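Local coordinates for protein cellobiose dehydrogenase (Myriococcum thermophilum, PDB 4QI3) that probably relays electrons through its haem-binding cytochrome domain from the dehydrogenase domain to lytic polysaccharide monooxygenases during oxidative cellulose degradation, at residues I15-T19 with F51-L55; Y90-R94 with D108-T112; G149-W155 with G181-L187. All coordinates share one frame. Numbering follows the deposited sequence.

Overall arrangement
From the N terminus, contact 1 comes first: it brings 15-19 and 51-55, on strands of one sheet of the beta-sandwich, together across the intervening strand 33-38. Contact 2 follows in series, closing a short connection of 13 residues between 90-94 in the second sheet and 108-112 in the first, and so linking the two sheets. Contact 3 closes last, pairing 149-155 with 181-187 within the second sheet. None of the three loops nests in or crosses another. Contacts 1 and 3 nevertheless touch between the sheets, where Asn18 OD1 lies 3.4 Å from Leu187 CA, whereas contacts 2 and 3 lie on opposite sides of the chain's centre, their own centres about 20 Å apart.

Contact 1: residues I15-T19 with F51-L55; sequences ITFNT and FIGYL
Segments 15-19 and 51-55 are both extended, and their strand portions, 16-19 and 51-55, run in the same general sense, with 64° between their N-to-C directions (signed crossing -64°) and a closest axis approach of 8.2 Å. The closest backbone register is Phe17 opposite Tyr54, CA to CA 7.7 Å. This spacing is too wide for direct backbone pairing: strand 33-38 lies between them, hydrogen-bonded to Asn18 through Val37 and to Ile52 through Ala38. The contact is made by side chains that rise from one face of the sheet and meet over the middle strand. Phe17 (chi1 m, chi2 87°) is central. Its CE2 lies 3.6 Å from Ile52 O, which sits at the ring edge, and 4.0 Å from Ile52 CG2. Tyr54 CB covers one face of the same ring, 3.8 Å from the centroid and 16° off the normal, a CH-pi contact. Tyr54 chi1 is t, so its ring leads away from segment 15-19, and the two aromatic planes meet obliquely at 41° with centroids 5.7 Å apart. On one flank Ile15 CD1 meets Ile52 CG2 at 4.2 Å, both side chains being m at chi1 and t at chi2; on the other, Thr19 CG2 approaches Tyr54 CD2 at 4.4 Å. Helix 196-200 packs on Ile15 and Ile52 through Trp199, and Ile126 of strand 122-130 extends the cluster. Such packing between next-but-one strands, each antiparallel to the strand between and so running in the same general direction, here splayed to 64°, is characteristic of a twisted antiparallel sheet in an immunoglobulin-like beta-sandwich.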
# COMPACT_ATOMS: atom_id res chain seq x y z
N ILE A 15 -12.72 0.55 -10.60
CA ILE A 15 -12.55 1.22 -9.31
C ILE A 15 -11.81 2.52 -9.57
O ILE A 15 -10.84 2.55 -10.32
CB ILE A 15 -11.74 0.32 -8.31
CG1 ILE A 15 -12.52 -0.97 -8.00
CG2 ILE A 15 -11.44 1.08 -6.99
CD1 ILE A 15 -11.68 -2.05 -7.29
N THR A 16 -12.30 3.61 -8.99
CA THR A 16 -11.66 4.91 -9.14
C THR A 16 -10.85 5.24 -7.90
O THR A 16 -11.35 5.11 -6.77
CB THR A 16 -12.71 6.00 -9.41
OG1 THR A 16 -13.39 5.71 -10.64
CG2 THR A 16 -12.06 7.36 -9.53
N PHE A 17 -9.60 5.63 -8.11
CA PHE A 17 -8.68 5.97 -7.03
C PHE A 17 -8.23 7.42 -7.09
O PHE A 17 -8.08 7.98 -8.18
CB PHE A 17 -7.40 5.12 -7.16
CG PHE A 17 -7.63 3.62 -7.15
CD1 PHE A 17 -7.93 2.94 -8.32
CD2 PHE A 17 -7.52 2.90 -5.97
CE1 PHE A 17 -8.13 1.58 -8.30
CE2 PHE A 17 -7.71 1.53 -5.94
CZ PHE A 17 -8.03 0.87 -7.12
N ASN A 18 -7.92 8.01 -5.93
CA ASN A 18 -6.99 9.14 -5.88
C ASN A 18 -5.60 8.52 -5.85
O ASN A 18 -5.40 7.54 -5.13
CB ASN A 18 -7.13 9.94 -4.58
CG ASN A 18 -8.09 11.12 -4.68
OD1 ASN A 18 -8.31 11.79 -3.69
ND2 ASN A 18 -8.66 11.37 -5.87
N THR A 19 -4.65 9.06 -6.61
CA THR A 19 -3.29 8.50 -6.64
C THR A 19 -2.20 9.56 -6.44
O THR A 19 -2.40 10.75 -6.73
CB THR A 19 -2.98 7.77 -7.97
OG1 THR A 19 -2.91 8.72 -9.04
CG2 THR A 19 -4.03 6.67 -8.29
N PHE A 51 -9.76 0.65 3.26
CA PHE A 51 -9.69 1.24 1.93
C PHE A 51 -9.38 0.15 0.91
O PHE A 51 -9.01 -0.96 1.28
CB PHE A 51 -8.62 2.33 1.87
CG PHE A 51 -7.21 1.84 2.10
CD1 PHE A 51 -6.72 1.68 3.38
CD2 PHE A 51 -6.39 1.56 1.03
CE1 PHE A 51 -5.42 1.24 3.58
CE2 PHE A 51 -5.10 1.11 1.22
CZ PHE A 51 -4.61 0.95 2.49
N ILE A 52 -9.56 0.48 -0.36
CA ILE A 52 -9.07 -0.35 -1.44
C ILE A 52 -7.85 0.36 -1.97
O ILE A 52 -7.91 1.54 -2.31
CB ILE A 52 -10.13 -0.52 -2.53
CG1 ILE A 52 -11.34 -1.28 -1.93
CG2 ILE A 52 -9.57 -1.29 -3.73
CD1 ILE A 52 -12.58 -1.33 -2.84
N GLY A 53 -6.73 -0.35 -1.99
CA GLY A 53 -5.48 0.25 -2.45
C GLY A 53 -5.03 -0.18 -3.85
O GLY A 53 -5.42 -1.23 -4.35
N TYR A 54 -4.21 0.67 -4.45
CA TYR A 54 -3.57 0.41 -5.74
C TYR A 54 -2.10 0.66 -5.54
O TYR A 54 -1.72 1.70 -4.99
CB TYR A 54 -4.09 1.37 -6.81
CG TYR A 54 -3.33 1.36 -8.11
CD1 TYR A 54 -3.32 0.23 -8.93
CD2 TYR A 54 -2.61 2.46 -8.53
CE1 TYR A 54 -2.61 0.20 -10.13
CE2 TYR A 54 -1.91 2.45 -9.72
CZ TYR A 54 -1.91 1.32 -10.52
OH TYR A 54 -1.22 1.30 -11.71
N LEU A 55 -1.28 -0.30 -5.97
CA LEU A 55 0.18 -0.15 -5.92
C LEU A 55 0.73 -0.48 -7.27
O LEU A 55 0.37 -1.50 -7.86
CB LEU A 55 0.80 -1.12 -4.93
CG LEU A 55 0.95 -0.61 -3.51
CD1 LEU A 55 1.31 -1.79 -2.61
CD2 LEU A 55 2.02 0.49 -3.43

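Contact 2: residues Y90-R94 with D108-T112; sequences YTSLR and DAEIT. With MAN (alpha-D-mannopyranose), chain H.
Two strands lie roughly antiparallel here, 165° between their N-to-C directions, yet belong to different sheets: the axes of 90-94 and 110-112 come no closer than 8.0 Å. CA separations of 7.6 Å for Thr91 with Ile111 and 7.7 Å for Leu93 with Ala109 confirm that side chains, rather than backbone pairing, fill the space. Residues 90-94 and 109-112 are extended; Asp108 (-95/11) turns the loop that leads into strand 110-118. Leu93 (chi1 m, chi2 t) has the largest area covered across the gap, 82 Å². Its CD1 meets Ala109 O at 3.5 Å and Ala109 CB at 3.8 Å, while CD2 meets Ile111 CD1 at 3.8 Å. Ile111 (m, t) also places CG2 3.5 Å from Thr91 OG1 (chi1 p). Ser92 and Glu110 turn away: Ser92 OG accepts a hydrogen bond from Arg94 NE (2.8 Å), and Glu110 (chi1 and chi2 t) accepts one at OE2 from mannose O4 (2.6 Å). That glycan sugar, attached to the protein itself, also lies 3.8 Å, at C3, from Thr112 CG2. The sheets thus meet through van der Waals contact, mostly aliphatic but including Ala109 O and Thr91 OG1; directional bonds belong to side chains outside the interface.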
# COMPACT_ATOMS: atom_id res chain seq x y z
N TYR A 90 2.58 -10.91 -3.53
CA TYR A 90 2.34 -11.16 -2.11
C TYR A 90 2.36 -9.87 -1.33
O TYR A 90 2.98 -8.89 -1.75
CB TYR A 90 3.43 -12.08 -1.55
CG TYR A 90 3.42 -13.46 -2.12
CD1 TYR A 90 4.13 -13.76 -3.27
CD2 TYR A 90 2.71 -14.48 -1.51
CE1 TYR A 90 4.13 -15.03 -3.80
CE2 TYR A 90 2.71 -15.76 -2.03
CZ TYR A 90 3.42 -16.02 -3.18
OH TYR A 90 3.43 -17.29 -3.71
N THR A 91 1.67 -9.87 -0.20
CA THR A 91 1.80 -8.78 0.76
C THR A 91 2.09 -9.31 2.16
O THR A 91 1.78 -10.48 2.47
CB THR A 91 0.55 -7.87 0.80
OG1 THR A 91 -0.61 -8.63 1.18
CG2 THR A 91 0.32 -7.23 -0.57
N SER A 92 2.65 -8.46 3.01
CA SER A 92 2.80 -8.76 4.42
C SER A 92 2.51 -7.50 5.20
O SER A 92 3.06 -6.45 4.89
CB SER A 92 4.23 -9.23 4.72
OG SER A 92 4.41 -9.47 6.11
N LEU A 93 1.62 -7.60 6.19
CA LEU A 93 1.33 -6.50 7.09
C LEU A 93 2.36 -6.52 8.22
O LEU A 93 2.54 -7.52 8.92
CB LEU A 93 -0.10 -6.64 7.65
CG LEU A 93 -1.21 -6.44 6.61
CD1 LEU A 93 -2.55 -7.00 7.09
CD2 LEU A 93 -1.35 -4.96 6.34
N ARG A 94 3.03 -5.39 8.42
CA ARG A 94 4.21 -5.35 9.27
C ARG A 94 4.12 -4.17 10.24
O ARG A 94 3.29 -3.29 10.06
CB ARG A 94 5.48 -5.24 8.42
CG ARG A 94 5.79 -6.50 7.61
CD ARG A 94 6.55 -7.51 8.44
NE ARG A 94 6.48 -8.86 7.86
CZ ARG A 94 7.22 -9.87 8.29
NH1 ARG A 94 8.12 -9.67 9.24
NH2 ARG A 94 7.08 -11.07 7.74
N ASP A 108 -5.67 -7.07 13.83
CA ASP A 108 -6.63 -7.84 13.03
C ASP A 108 -6.79 -7.41 11.57
O ASP A 108 -7.70 -7.87 10.87
CB ASP A 108 -8.00 -7.88 13.74
CG ASP A 108 -8.72 -6.55 13.69
OD1 ASP A 108 -8.07 -5.51 13.46
OD2 ASP A 108 -9.95 -6.55 13.88
N ALA A 109 -5.91 -6.54 11.08
CA ALA A 109 -5.95 -6.11 9.68
C ALA A 109 -5.82 -7.30 8.73
O ALA A 109 -5.18 -8.31 9.06
CB ALA A 109 -4.84 -5.08 9.42
N GLU A 110 -6.42 -7.19 7.55
CA GLU A 110 -6.32 -8.27 6.57
C GLU A 110 -6.36 -7.74 5.15
O GLU A 110 -7.20 -6.90 4.82
CB GLU A 110 -7.45 -9.27 6.77
CG GLU A 110 -7.42 -10.45 5.82
CD GLU A 110 -8.53 -11.43 6.14
OE1 GLU A 110 -8.95 -11.47 7.32
OE2 GLU A 110 -9.02 -12.12 5.21
N ILE A 111 -5.44 -8.22 4.31
CA ILE A 111 -5.46 -7.84 2.91
C ILE A 111 -6.03 -8.97 2.06
O ILE A 111 -5.66 -10.14 2.23
CB ILE A 111 -4.03 -7.50 2.43
CG1 ILE A 111 -3.61 -6.14 3.00
CG2 ILE A 111 -3.95 -7.52 0.90
CD1 ILE A 111 -2.14 -5.80 2.76
N THR A 112 -6.96 -8.61 1.17
CA THR A 112 -7.48 -9.49 0.13
C THR A 112 -7.26 -8.81 -1.22
O THR A 112 -7.19 -7.58 -1.30
CB THR A 112 -8.99 -9.82 0.35
OG1 THR A 112 -9.70 -8.61 0.62
CG2 THR A 112 -9.16 -10.77 1.52
C1 MAN H . -9.62 -15.50 1.44
C2 MAN H . -10.95 -14.69 1.32
C3 MAN H . -11.13 -13.80 2.56
C4 MAN H . -10.97 -14.61 3.86
C5 MAN H . -9.60 -15.31 3.85
C6 MAN H . -9.34 -16.16 5.09
O2 MAN H . -12.12 -15.54 1.27
O3 MAN H . -12.38 -13.11 2.54
O4 MAN H . -11.06 -13.75 4.98
O5 MAN H . -9.53 -16.17 2.67
O6 MAN H . -8.36 -17.15 4.75

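Contact 3: residues G149-W155 with G181-L187; sequences GVLVLGW and GIWGAQL. With MG (magnesium ion), chain I; HEM (protoporphyrin IX containing Fe), chain C.
A magnesium ion joins the end of the strand pair, bound by Gly149 O at 2.3 Å, Gln186 OE1 at 2.0 Å and a water at 2.1 Å; the water donates to Leu187 O (2.5 Å). Gly149 has a positive phi (75/16), and a CB there would crowd the ion; Gln186 reaches the metal with chi1 and chi2 both m. Strands 150-155 and 181-186 run antiparallel at 152°, axes 4.5 Å apart. Hydrogen-bonded pairs are Leu151-Ala185 (N to O 2.9 Å, O to N 2.8 Å), Leu153-Trp183 (N to O 3.0 Å, O to N 2.9 Å) and Trp155-Gly181 (N to O 2.9 Å, O to N 3.1 Å); Leu187 N to Gly149 O, 3.0 Å, extends the series. On the face carrying Leu151, Leu153 and the tryptophans, Trp183 (chi1 p) takes Leu153 CB over its six-membered ring, 3.8 Å from the centroid, a CH-pi contact. Trp155 (chi1 p) lays a ring face over Gly181 N, where a CB would clash with NE1. On the other face Val152 CG1 meets Ile182 CG2 (3.9 Å), while HEM CBD lies 3.6 Å from Ile182 CD1 and HEM CMD 3.9 Å from Gly154 CA. A CB on Gly154 would strike that methyl. This is a regular antiparallel strand pair at the sandwich edge, lining the haem pocket at one end (Gly154, Trp155, Ile182) and binding magnesium at the other. Strand 180-186 is outermost in its sheet, strand 65-69 flanks 150-158, and Trp20 of strand 16-22 and Phe35 of strand 33-38 pack from the opposing sheet.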
# COMPACT_ATOMS: atom_id res chain seq x y z
N GLY A 149 -9.10 14.79 5.32
CA GLY A 149 -8.86 15.12 3.93
C GLY A 149 -7.42 15.01 3.47
O GLY A 149 -7.05 15.56 2.43
N VAL A 150 -6.60 14.32 4.26
CA VAL A 150 -5.20 14.05 3.94
C VAL A 150 -4.76 12.79 4.68
O VAL A 150 -5.21 12.52 5.81
CB VAL A 150 -4.28 15.25 4.30
CG1 VAL A 150 -4.29 15.53 5.80
CG2 VAL A 150 -2.83 15.01 3.80
N LEU A 151 -3.94 11.98 4.02
CA LEU A 151 -3.30 10.84 4.67
C LEU A 151 -1.81 11.14 4.69
O LEU A 151 -1.23 11.43 3.64
CB LEU A 151 -3.54 9.57 3.87
CG LEU A 151 -5.00 9.13 3.73
CD1 LEU A 151 -5.10 7.88 2.85
CD2 LEU A 151 -5.61 8.90 5.11
N VAL A 152 -1.18 11.12 5.86
CA VAL A 152 0.27 11.23 5.92
C VAL A 152 0.82 9.85 5.70
O VAL A 152 0.63 8.96 6.53
CB VAL A 152 0.72 11.79 7.29
CG1 VAL A 152 2.24 11.99 7.31
CG2 VAL A 152 0.02 13.11 7.55
N LEU A 153 1.51 9.68 4.58
CA LEU A 153 1.98 8.35 4.17
C LEU A 153 3.47 8.33 3.95
O LEU A 153 4.10 9.35 3.63
CB LEU A 153 1.28 7.94 2.85
CG LEU A 153 -0.25 7.85 2.93
CD1 LEU A 153 -0.77 7.57 1.55
CD2 LEU A 153 -0.63 6.73 3.90
N GLY A 154 4.04 7.15 4.11
CA GLY A 154 5.43 6.92 3.70
C GLY A 154 5.51 5.84 2.64
O GLY A 154 4.63 4.97 2.55
N TRP A 155 6.54 5.92 1.79
CA TRP A 155 6.80 4.87 0.82
C TRP A 155 8.28 4.50 0.82
O TRP A 155 9.13 5.31 1.17
CB TRP A 155 6.41 5.32 -0.62
CG TRP A 155 7.23 6.46 -1.09
CD1 TRP A 155 7.00 7.78 -0.87
CD2 TRP A 155 8.45 6.38 -1.84
NE1 TRP A 155 8.00 8.54 -1.44
CE2 TRP A 155 8.90 7.70 -2.04
CE3 TRP A 155 9.19 5.31 -2.38
CZ2 TRP A 155 10.08 7.99 -2.73
CZ3 TRP A 155 10.36 5.60 -3.08
CH2 TRP A 155 10.79 6.93 -3.25
N GLY A 181 10.28 8.16 1.15
CA GLY A 181 9.76 9.48 1.41
C GLY A 181 8.54 9.44 2.30
O GLY A 181 7.88 8.40 2.42
N ILE A 182 8.25 10.57 2.93
CA ILE A 182 6.96 10.81 3.58
C ILE A 182 6.28 11.98 2.89
O ILE A 182 6.96 12.98 2.58
CB ILE A 182 7.12 11.15 5.08
CG1 ILE A 182 7.79 9.97 5.82
CG2 ILE A 182 5.77 11.46 5.73
CD1 ILE A 182 8.15 10.27 7.29
N TRP A 183 4.97 11.90 2.64
CA TRP A 183 4.29 13.00 1.99
C TRP A 183 2.84 13.11 2.47
O TRP A 183 2.30 12.18 3.06
CB TRP A 183 4.37 12.87 0.46
CG TRP A 183 3.28 12.02 -0.21
CD1 TRP A 183 2.21 12.49 -0.92
CD2 TRP A 183 3.16 10.59 -0.21
NE1 TRP A 183 1.44 11.44 -1.36
CE2 TRP A 183 2.00 10.26 -0.94
CE3 TRP A 183 3.93 9.55 0.34
CZ2 TRP A 183 1.59 8.94 -1.16
CZ3 TRP A 183 3.52 8.23 0.14
CH2 TRP A 183 2.36 7.94 -0.61
N GLY A 184 2.25 14.27 2.25
CA GLY A 184 0.84 14.48 2.50
C GLY A 184 0.02 14.09 1.29
O GLY A 184 0.01 14.78 0.27
N ALA A 185 -0.68 12.96 1.42
CA ALA A 185 -1.52 12.45 0.34
C ALA A 185 -2.90 13.08 0.48
O ALA A 185 -3.77 12.56 1.19
CB ALA A 185 -1.57 10.92 0.39
N GLN A 186 -3.09 14.23 -0.16
CA GLN A 186 -4.37 14.93 -0.10
C GLN A 186 -5.46 14.16 -0.82
O GLN A 186 -5.23 13.55 -1.85
CB GLN A 186 -4.25 16.34 -0.69
CG GLN A 186 -3.26 17.24 0.04
CD GLN A 186 -3.82 17.72 1.35
OE1 GLN A 186 -4.99 17.47 1.66
NE2 GLN A 186 -3.00 18.43 2.13
N LEU A 187 -6.66 14.20 -0.24
CA LEU A 187 -7.82 13.49 -0.78
C LEU A 187 -8.85 14.46 -1.33
O LEU A 187 -9.09 15.51 -0.73
CB LEU A 187 -8.50 12.69 0.34
CG LEU A 187 -7.64 11.62 1.04
CD1 LEU A 187 -8.31 11.12 2.33
CD2 LEU A 187 -7.38 10.47 0.10
MG MG I . -6.91 17.81 2.05
CHA HEM C . 13.40 4.86 6.63
CHB HEM C . 15.73 0.65 7.94
CHC HEM C . 12.11 -2.02 6.11
CHD HEM C . 9.44 2.18 5.62
C1A HEM C . 14.35 3.92 7.18
C2A HEM C . 15.61 4.36 7.80
C3A HEM C . 16.31 3.12 8.20
C4A HEM C . 15.40 2.04 7.76
CMA HEM C . 17.66 3.01 8.89
CAA HEM C . 16.05 5.78 8.00
CBA HEM C . 16.79 6.21 6.74
CGA HEM C . 17.19 7.66 6.85
O1A HEM C . 16.74 8.35 7.78
O2A HEM C . 17.96 8.12 5.98
C1B HEM C . 14.96 -0.49 7.50
C2B HEM C . 15.49 -1.85 7.59
C3B HEM C . 14.41 -2.63 7.02
C4B HEM C . 13.39 -1.63 6.69
CMB HEM C . 16.83 -2.27 8.09
CAB HEM C . 14.31 -4.09 6.79
CBB HEM C . 15.05 -4.98 7.42
C1C HEM C . 11.01 -1.10 5.92
C2C HEM C . 9.66 -1.58 5.54
C3C HEM C . 8.90 -0.34 5.38
C4C HEM C . 9.81 0.78 5.66
CMC HEM C . 9.20 -3.01 5.38
CAC HEM C . 7.46 -0.20 5.04
CBC HEM C . 6.75 -1.07 4.34
C1D HEM C . 10.37 3.29 5.82
C2D HEM C . 9.90 4.65 5.54
C3D HEM C . 11.07 5.46 5.83
C4D HEM C . 12.06 4.46 6.26
CMD HEM C . 8.54 5.08 5.08
CAD HEM C . 11.20 6.95 5.74
CBD HEM C . 10.59 7.62 6.98
CGD HEM C . 11.40 7.40 8.25
O1D HEM C . 10.82 6.88 9.23
O2D HEM C . 12.60 7.75 8.29
NA HEM C . 14.23 2.48 7.04
NB HEM C . 13.75 -0.35 6.95
NC HEM C . 11.16 0.35 5.91
ND HEM C . 11.66 3.16 6.22
FE HEM C . 12.64 1.38 6.70
O HOH W 1 -7.59 17.34 0.11